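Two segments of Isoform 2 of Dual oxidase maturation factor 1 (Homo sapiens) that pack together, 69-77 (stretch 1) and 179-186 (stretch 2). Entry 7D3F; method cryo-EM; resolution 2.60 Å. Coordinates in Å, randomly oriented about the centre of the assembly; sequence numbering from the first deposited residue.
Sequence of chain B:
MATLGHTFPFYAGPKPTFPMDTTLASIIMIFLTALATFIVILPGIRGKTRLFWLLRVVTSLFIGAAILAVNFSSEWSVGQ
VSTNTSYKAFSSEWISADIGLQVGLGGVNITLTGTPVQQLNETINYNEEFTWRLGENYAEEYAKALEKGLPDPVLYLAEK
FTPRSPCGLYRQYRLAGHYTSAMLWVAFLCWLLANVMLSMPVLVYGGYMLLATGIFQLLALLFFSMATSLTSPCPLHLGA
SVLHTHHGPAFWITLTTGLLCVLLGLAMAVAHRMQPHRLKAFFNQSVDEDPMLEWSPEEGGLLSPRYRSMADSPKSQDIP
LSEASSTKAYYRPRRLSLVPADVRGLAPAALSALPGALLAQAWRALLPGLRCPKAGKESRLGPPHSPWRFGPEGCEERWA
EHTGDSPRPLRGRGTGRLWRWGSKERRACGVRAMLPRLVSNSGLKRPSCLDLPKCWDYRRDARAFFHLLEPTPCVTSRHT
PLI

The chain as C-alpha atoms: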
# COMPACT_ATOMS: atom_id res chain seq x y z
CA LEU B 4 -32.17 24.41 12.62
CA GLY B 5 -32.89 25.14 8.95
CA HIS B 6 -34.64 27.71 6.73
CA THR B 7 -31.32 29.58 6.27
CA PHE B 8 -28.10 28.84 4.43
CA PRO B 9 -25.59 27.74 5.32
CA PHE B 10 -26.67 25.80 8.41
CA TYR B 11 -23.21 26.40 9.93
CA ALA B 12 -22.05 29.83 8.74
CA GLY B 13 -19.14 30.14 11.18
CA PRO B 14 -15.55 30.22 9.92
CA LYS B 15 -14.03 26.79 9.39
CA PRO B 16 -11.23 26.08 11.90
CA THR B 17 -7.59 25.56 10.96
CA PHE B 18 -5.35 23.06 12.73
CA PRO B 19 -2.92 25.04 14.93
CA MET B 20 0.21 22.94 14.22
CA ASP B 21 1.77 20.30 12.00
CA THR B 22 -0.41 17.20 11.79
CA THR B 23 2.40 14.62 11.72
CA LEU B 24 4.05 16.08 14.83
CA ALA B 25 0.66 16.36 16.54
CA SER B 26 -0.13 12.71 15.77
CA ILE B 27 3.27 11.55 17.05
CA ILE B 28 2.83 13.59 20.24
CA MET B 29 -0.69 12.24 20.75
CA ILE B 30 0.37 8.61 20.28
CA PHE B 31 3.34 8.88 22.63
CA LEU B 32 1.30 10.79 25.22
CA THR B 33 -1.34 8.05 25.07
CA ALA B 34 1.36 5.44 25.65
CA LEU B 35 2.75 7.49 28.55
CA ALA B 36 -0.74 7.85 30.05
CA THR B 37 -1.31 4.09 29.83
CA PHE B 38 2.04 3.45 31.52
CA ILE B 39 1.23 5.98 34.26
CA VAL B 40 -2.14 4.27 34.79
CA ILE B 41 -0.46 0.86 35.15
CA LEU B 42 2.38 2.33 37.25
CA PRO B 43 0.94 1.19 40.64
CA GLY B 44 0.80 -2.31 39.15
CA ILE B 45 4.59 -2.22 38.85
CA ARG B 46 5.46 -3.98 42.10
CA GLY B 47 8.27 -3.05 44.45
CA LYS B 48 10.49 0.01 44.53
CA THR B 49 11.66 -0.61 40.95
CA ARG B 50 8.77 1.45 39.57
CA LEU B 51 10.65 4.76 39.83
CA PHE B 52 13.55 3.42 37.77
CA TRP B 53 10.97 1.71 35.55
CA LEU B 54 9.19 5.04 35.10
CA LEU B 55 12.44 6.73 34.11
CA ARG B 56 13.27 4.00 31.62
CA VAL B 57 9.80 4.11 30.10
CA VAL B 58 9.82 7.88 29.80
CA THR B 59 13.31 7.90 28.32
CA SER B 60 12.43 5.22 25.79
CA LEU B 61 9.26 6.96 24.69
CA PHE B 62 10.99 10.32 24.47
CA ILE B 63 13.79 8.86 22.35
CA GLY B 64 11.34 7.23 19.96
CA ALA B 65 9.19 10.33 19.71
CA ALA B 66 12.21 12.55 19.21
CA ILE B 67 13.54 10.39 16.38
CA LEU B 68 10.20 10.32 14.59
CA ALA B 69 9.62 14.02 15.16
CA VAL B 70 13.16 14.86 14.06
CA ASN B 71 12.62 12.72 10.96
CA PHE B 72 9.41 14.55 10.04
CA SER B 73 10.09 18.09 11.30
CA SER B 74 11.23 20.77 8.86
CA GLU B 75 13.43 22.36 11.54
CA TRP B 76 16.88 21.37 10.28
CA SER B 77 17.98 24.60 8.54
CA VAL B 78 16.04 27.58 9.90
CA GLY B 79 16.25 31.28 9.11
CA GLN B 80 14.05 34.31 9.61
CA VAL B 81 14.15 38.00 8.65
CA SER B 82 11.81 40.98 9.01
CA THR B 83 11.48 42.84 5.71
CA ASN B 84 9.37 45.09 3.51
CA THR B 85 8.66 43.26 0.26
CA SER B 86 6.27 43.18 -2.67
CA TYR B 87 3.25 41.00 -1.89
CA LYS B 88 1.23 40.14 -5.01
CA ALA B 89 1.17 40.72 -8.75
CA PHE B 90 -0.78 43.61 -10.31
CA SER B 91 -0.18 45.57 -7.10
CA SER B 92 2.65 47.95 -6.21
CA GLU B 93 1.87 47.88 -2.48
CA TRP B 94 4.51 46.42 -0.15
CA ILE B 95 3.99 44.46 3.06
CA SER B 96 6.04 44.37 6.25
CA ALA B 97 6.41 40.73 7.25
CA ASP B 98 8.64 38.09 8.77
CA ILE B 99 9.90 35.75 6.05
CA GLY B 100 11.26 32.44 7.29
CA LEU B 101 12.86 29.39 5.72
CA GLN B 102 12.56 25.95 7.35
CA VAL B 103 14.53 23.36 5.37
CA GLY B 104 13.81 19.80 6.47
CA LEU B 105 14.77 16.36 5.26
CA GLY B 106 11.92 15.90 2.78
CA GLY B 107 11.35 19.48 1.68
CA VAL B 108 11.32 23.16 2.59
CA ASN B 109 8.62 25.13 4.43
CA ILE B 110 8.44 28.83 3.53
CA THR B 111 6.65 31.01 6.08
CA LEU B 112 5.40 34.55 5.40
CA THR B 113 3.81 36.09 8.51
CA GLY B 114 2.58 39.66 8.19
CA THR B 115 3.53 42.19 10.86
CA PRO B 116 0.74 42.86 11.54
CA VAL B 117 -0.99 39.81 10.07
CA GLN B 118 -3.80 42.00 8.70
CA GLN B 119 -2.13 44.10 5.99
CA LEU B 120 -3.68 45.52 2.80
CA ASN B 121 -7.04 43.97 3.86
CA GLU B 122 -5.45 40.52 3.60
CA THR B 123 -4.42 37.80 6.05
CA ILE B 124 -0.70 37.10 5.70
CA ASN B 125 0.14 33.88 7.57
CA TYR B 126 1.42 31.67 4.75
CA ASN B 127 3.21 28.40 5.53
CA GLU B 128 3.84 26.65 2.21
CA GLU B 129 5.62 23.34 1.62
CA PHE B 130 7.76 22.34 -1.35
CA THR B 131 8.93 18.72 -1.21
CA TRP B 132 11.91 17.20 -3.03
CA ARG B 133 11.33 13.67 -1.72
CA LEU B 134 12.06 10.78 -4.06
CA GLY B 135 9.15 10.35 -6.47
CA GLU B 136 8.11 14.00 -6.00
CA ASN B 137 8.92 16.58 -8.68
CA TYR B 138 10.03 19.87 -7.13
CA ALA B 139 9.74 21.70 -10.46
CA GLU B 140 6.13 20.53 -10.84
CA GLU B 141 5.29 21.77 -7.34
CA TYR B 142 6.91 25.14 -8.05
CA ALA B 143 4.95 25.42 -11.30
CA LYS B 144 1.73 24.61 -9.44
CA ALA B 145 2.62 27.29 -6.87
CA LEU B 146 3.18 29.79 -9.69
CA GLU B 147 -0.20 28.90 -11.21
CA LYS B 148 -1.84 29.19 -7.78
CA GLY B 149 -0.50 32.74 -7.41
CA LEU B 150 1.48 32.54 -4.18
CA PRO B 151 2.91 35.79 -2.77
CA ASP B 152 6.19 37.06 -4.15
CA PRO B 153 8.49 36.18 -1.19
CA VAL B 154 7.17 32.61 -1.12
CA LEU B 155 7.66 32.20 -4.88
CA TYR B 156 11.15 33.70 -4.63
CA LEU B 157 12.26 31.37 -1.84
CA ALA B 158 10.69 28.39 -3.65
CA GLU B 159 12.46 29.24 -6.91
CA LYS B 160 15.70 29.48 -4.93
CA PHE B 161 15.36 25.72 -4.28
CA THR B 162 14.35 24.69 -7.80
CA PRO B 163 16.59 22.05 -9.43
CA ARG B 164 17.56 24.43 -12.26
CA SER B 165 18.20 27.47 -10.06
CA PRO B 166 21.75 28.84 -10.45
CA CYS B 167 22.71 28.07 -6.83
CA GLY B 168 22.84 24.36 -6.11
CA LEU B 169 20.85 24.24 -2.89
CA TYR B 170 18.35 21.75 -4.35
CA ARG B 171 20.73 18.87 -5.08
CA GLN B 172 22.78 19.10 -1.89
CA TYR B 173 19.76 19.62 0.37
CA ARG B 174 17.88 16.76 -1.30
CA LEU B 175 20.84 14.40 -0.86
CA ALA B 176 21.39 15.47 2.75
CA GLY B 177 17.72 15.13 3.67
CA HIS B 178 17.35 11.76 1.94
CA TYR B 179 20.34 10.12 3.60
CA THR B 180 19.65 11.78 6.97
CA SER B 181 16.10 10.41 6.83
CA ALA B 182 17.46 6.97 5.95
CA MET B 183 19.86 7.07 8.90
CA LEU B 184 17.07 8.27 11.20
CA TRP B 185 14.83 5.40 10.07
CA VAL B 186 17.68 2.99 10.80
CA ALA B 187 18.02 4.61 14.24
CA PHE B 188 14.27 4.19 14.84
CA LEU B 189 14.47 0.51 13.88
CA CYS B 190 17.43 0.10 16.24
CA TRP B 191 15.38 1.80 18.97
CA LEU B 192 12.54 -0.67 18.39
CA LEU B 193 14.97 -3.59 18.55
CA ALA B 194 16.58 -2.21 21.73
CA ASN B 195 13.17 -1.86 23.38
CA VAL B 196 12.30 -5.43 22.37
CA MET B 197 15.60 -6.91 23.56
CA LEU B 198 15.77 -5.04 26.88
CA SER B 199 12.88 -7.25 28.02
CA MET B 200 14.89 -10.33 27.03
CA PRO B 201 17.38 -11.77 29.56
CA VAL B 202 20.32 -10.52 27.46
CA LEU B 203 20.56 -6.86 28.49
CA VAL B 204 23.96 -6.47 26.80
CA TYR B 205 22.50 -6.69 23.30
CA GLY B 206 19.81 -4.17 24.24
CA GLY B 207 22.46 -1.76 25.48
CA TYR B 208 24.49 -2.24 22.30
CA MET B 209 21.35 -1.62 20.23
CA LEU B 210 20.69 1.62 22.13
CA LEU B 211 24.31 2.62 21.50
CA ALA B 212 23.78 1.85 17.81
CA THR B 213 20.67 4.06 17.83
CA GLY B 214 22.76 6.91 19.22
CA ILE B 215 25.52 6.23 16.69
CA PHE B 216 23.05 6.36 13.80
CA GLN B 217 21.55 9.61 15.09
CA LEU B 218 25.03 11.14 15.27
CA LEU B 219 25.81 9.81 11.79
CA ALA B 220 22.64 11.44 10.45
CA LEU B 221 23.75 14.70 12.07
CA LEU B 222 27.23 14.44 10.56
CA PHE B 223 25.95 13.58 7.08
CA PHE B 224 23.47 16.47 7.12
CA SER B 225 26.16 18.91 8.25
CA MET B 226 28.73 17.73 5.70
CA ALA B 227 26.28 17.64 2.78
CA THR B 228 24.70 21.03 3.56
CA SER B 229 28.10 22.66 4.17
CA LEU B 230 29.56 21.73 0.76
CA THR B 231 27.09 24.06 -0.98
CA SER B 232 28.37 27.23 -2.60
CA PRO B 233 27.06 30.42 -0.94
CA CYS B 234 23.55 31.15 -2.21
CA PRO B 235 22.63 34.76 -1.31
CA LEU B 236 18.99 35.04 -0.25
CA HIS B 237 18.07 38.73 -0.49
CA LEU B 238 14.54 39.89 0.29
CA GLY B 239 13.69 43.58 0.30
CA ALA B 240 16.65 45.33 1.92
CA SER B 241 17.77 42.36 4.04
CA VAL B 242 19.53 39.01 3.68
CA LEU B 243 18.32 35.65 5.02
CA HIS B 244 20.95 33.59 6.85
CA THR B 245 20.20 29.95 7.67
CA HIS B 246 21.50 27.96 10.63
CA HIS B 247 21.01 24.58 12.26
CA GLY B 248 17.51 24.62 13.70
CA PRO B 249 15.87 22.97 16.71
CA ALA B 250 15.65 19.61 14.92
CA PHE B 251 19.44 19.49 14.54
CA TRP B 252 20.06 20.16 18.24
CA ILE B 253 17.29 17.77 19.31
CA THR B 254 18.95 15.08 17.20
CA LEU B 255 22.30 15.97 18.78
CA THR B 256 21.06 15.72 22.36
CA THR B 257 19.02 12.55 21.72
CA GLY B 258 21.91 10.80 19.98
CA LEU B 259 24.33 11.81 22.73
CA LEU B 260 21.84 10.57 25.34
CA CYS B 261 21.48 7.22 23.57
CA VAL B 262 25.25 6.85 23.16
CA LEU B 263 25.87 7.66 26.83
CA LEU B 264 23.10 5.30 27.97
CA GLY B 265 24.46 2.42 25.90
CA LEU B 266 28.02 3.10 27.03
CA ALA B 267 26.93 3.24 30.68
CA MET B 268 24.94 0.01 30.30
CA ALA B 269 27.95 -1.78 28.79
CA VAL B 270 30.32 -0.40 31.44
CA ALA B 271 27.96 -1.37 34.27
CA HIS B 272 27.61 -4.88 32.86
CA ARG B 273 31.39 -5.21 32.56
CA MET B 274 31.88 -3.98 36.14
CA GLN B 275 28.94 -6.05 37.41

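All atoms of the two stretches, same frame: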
# COMPACT_ATOMS: atom_id res chain seq x y z
N ALA B 69 9.85 12.60 15.36
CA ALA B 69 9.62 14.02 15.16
C ALA B 69 10.77 14.63 14.36
O ALA B 69 10.55 15.33 13.37
CB ALA B 69 9.46 14.72 16.51
N VAL B 70 12.00 14.29 14.74
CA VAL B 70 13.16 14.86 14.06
C VAL B 70 13.20 14.38 12.61
O VAL B 70 13.70 15.09 11.73
CB VAL B 70 14.44 14.52 14.85
CG1 VAL B 70 15.54 14.03 13.93
CG2 VAL B 70 14.90 15.74 15.64
N ASN B 71 12.65 13.20 12.34
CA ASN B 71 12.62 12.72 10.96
C ASN B 71 11.57 13.45 10.13
O ASN B 71 11.73 13.57 8.91
CB ASN B 71 12.39 11.21 10.93
CG ASN B 71 12.39 10.65 9.51
OD1 ASN B 71 13.44 10.46 8.90
ND2 ASN B 71 11.20 10.38 8.99
N PHE B 72 10.50 13.93 10.77
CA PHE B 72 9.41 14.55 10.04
C PHE B 72 9.33 16.06 10.20
O PHE B 72 8.55 16.70 9.50
CB PHE B 72 8.07 13.93 10.46
CG PHE B 72 7.89 12.51 10.00
CD1 PHE B 72 7.66 12.23 8.67
CD2 PHE B 72 7.94 11.46 10.90
CE1 PHE B 72 7.49 10.92 8.24
CE2 PHE B 72 7.77 10.16 10.48
CZ PHE B 72 7.54 9.89 9.15
N SER B 73 10.12 16.65 11.10
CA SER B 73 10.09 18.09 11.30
C SER B 73 10.96 18.79 10.27
O SER B 73 12.06 18.33 9.94
CB SER B 73 10.56 18.45 12.71
OG SER B 73 11.94 18.15 12.87
N SER B 74 10.46 19.91 9.76
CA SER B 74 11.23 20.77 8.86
C SER B 74 11.96 21.85 9.65
O SER B 74 11.85 23.04 9.36
CB SER B 74 10.33 21.37 7.80
OG SER B 74 9.36 22.23 8.38
N GLU B 75 12.73 21.44 10.66
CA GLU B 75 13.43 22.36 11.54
C GLU B 75 14.93 22.14 11.52
O GLU B 75 15.62 22.36 12.51
CB GLU B 75 12.89 22.24 12.97
CG GLU B 75 11.44 22.65 13.15
CD GLU B 75 11.27 24.14 13.43
OE1 GLU B 75 12.05 24.94 12.87
OE2 GLU B 75 10.37 24.49 14.22
N TRP B 76 15.46 21.68 10.38
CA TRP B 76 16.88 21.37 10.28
C TRP B 76 17.72 22.60 9.93
O TRP B 76 18.75 22.85 10.56
CB TRP B 76 17.10 20.25 9.27
CG TRP B 76 16.71 18.91 9.78
CD1 TRP B 76 15.46 18.35 9.75
CD2 TRP B 76 17.56 17.95 10.42
NE1 TRP B 76 15.49 17.10 10.32
CE2 TRP B 76 16.77 16.83 10.74
CE3 TRP B 76 18.92 17.92 10.74
CZ2 TRP B 76 17.29 15.70 11.37
CZ3 TRP B 76 19.43 16.80 11.36
CH2 TRP B 76 18.62 15.71 11.67
N SER B 77 17.30 23.37 8.93
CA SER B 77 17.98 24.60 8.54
C SER B 77 16.96 25.73 8.62
O SER B 77 16.10 25.86 7.74
CB SER B 77 18.58 24.48 7.15
OG SER B 77 19.54 23.44 7.09
N TYR B 179 19.50 11.05 2.84
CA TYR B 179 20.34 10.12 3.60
C TYR B 179 20.20 10.33 5.11
O TYR B 179 20.30 9.36 5.87
CB TYR B 179 21.79 10.23 3.16
CG TYR B 179 22.08 9.41 1.92
CD1 TYR B 179 22.20 8.02 2.00
CD2 TYR B 179 22.22 10.01 0.68
CE1 TYR B 179 22.45 7.26 0.87
CE2 TYR B 179 22.48 9.25 -0.45
CZ TYR B 179 22.59 7.89 -0.35
OH TYR B 179 22.85 7.14 -1.48
N THR B 180 19.93 11.56 5.56
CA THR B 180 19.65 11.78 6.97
C THR B 180 18.37 11.08 7.39
O THR B 180 18.31 10.49 8.47
CB THR B 180 19.57 13.28 7.25
OG1 THR B 180 20.75 13.93 6.76
CG2 THR B 180 19.44 13.54 8.75
N SER B 181 17.34 11.12 6.54
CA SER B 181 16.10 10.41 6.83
C SER B 181 16.32 8.91 6.86
O SER B 181 15.75 8.20 7.69
CB SER B 181 15.03 10.78 5.81
OG SER B 181 13.86 10.01 6.00
N ALA B 182 17.14 8.39 5.94
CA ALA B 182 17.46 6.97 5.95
C ALA B 182 18.16 6.57 7.24
O ALA B 182 17.82 5.56 7.87
CB ALA B 182 18.31 6.61 4.73
N MET B 183 19.15 7.36 7.66
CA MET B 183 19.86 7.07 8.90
C MET B 183 18.93 7.17 10.11
O MET B 183 19.05 6.38 11.06
CB MET B 183 21.06 8.00 9.05
CG MET B 183 22.24 7.64 8.16
SD MET B 183 23.58 8.84 8.23
CE MET B 183 24.87 7.96 7.36
N LEU B 184 18.01 8.13 10.09
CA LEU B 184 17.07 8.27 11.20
C LEU B 184 16.09 7.10 11.25
O LEU B 184 15.70 6.66 12.34
CB LEU B 184 16.32 9.60 11.10
CG LEU B 184 17.16 10.83 11.43
CD1 LEU B 184 16.39 12.09 11.12
CD2 LEU B 184 17.60 10.81 12.88
N TRP B 185 15.67 6.60 10.09
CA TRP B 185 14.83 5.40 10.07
C TRP B 185 15.59 4.19 10.60
O TRP B 185 15.02 3.36 11.32
CB TRP B 185 14.30 5.14 8.66
CG TRP B 185 13.08 5.94 8.33
CD1 TRP B 185 12.97 6.89 7.35
CD2 TRP B 185 11.81 5.87 8.97
NE1 TRP B 185 11.69 7.41 7.35
CE2 TRP B 185 10.96 6.80 8.33
CE3 TRP B 185 11.29 5.11 10.03
CZ2 TRP B 185 9.64 6.99 8.72
CZ3 TRP B 185 9.98 5.30 10.41
CH2 TRP B 185 9.16 6.23 9.75
N VAL B 186 16.87 4.07 10.24
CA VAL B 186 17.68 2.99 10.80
C VAL B 186 17.78 3.14 12.31
O VAL B 186 17.71 2.15 13.05
CB VAL B 186 19.07 2.97 10.14
CG1 VAL B 186 19.96 1.93 10.80
CG2 VAL B 186 18.95 2.68 8.65

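The last turn of a helix, Ala 69 to Phe 72, together with Trp 76 from the segment after it, packs against one side of residues Tyr 179 to Val 186 of a longer helix, burying 317 Å² in all. The backbones come closest at Asn 71 and Ser 181, whose CA atoms lie 5.9 Å apart. Here Asn 71, in the t rotamer, points toward the second helix and fills the hollow bordered by Ser 181, Leu 184 and Trp 185. Its carboxamide accepts a hydrogen bond at OD1 from Ser 181 OG (3.0 Å), while CG lies over one face of the Trp 185 indole. Asn 71 ND2 and Trp 185 NE1, 3.4 Å apart, are both donors and do not bond.

Leu 184 is the complementary bump. It points toward the first stretch, and Leu 184 CD1 rests in the shallow groove where Val 70 CG1 (3.5 Å) and Trp 76 CZ2 (3.7 Å) meet. The Trp 76 indole is tied back to its own helix end by a hydrogen bond from NE1 to Val 70 O (3.0 Å), and its six-membered ring meets Leu 184 and, through CH2, Thr 180 CG2 (3.7 Å). At the exposed margin, the ends of Phe 72 and Trp 185 converge obliquely, CZ to CZ2 at 3.6 Å, with ring planes at 83°, adding apolar contact beside the Asn 71 to Ser 181 hydrogen bond.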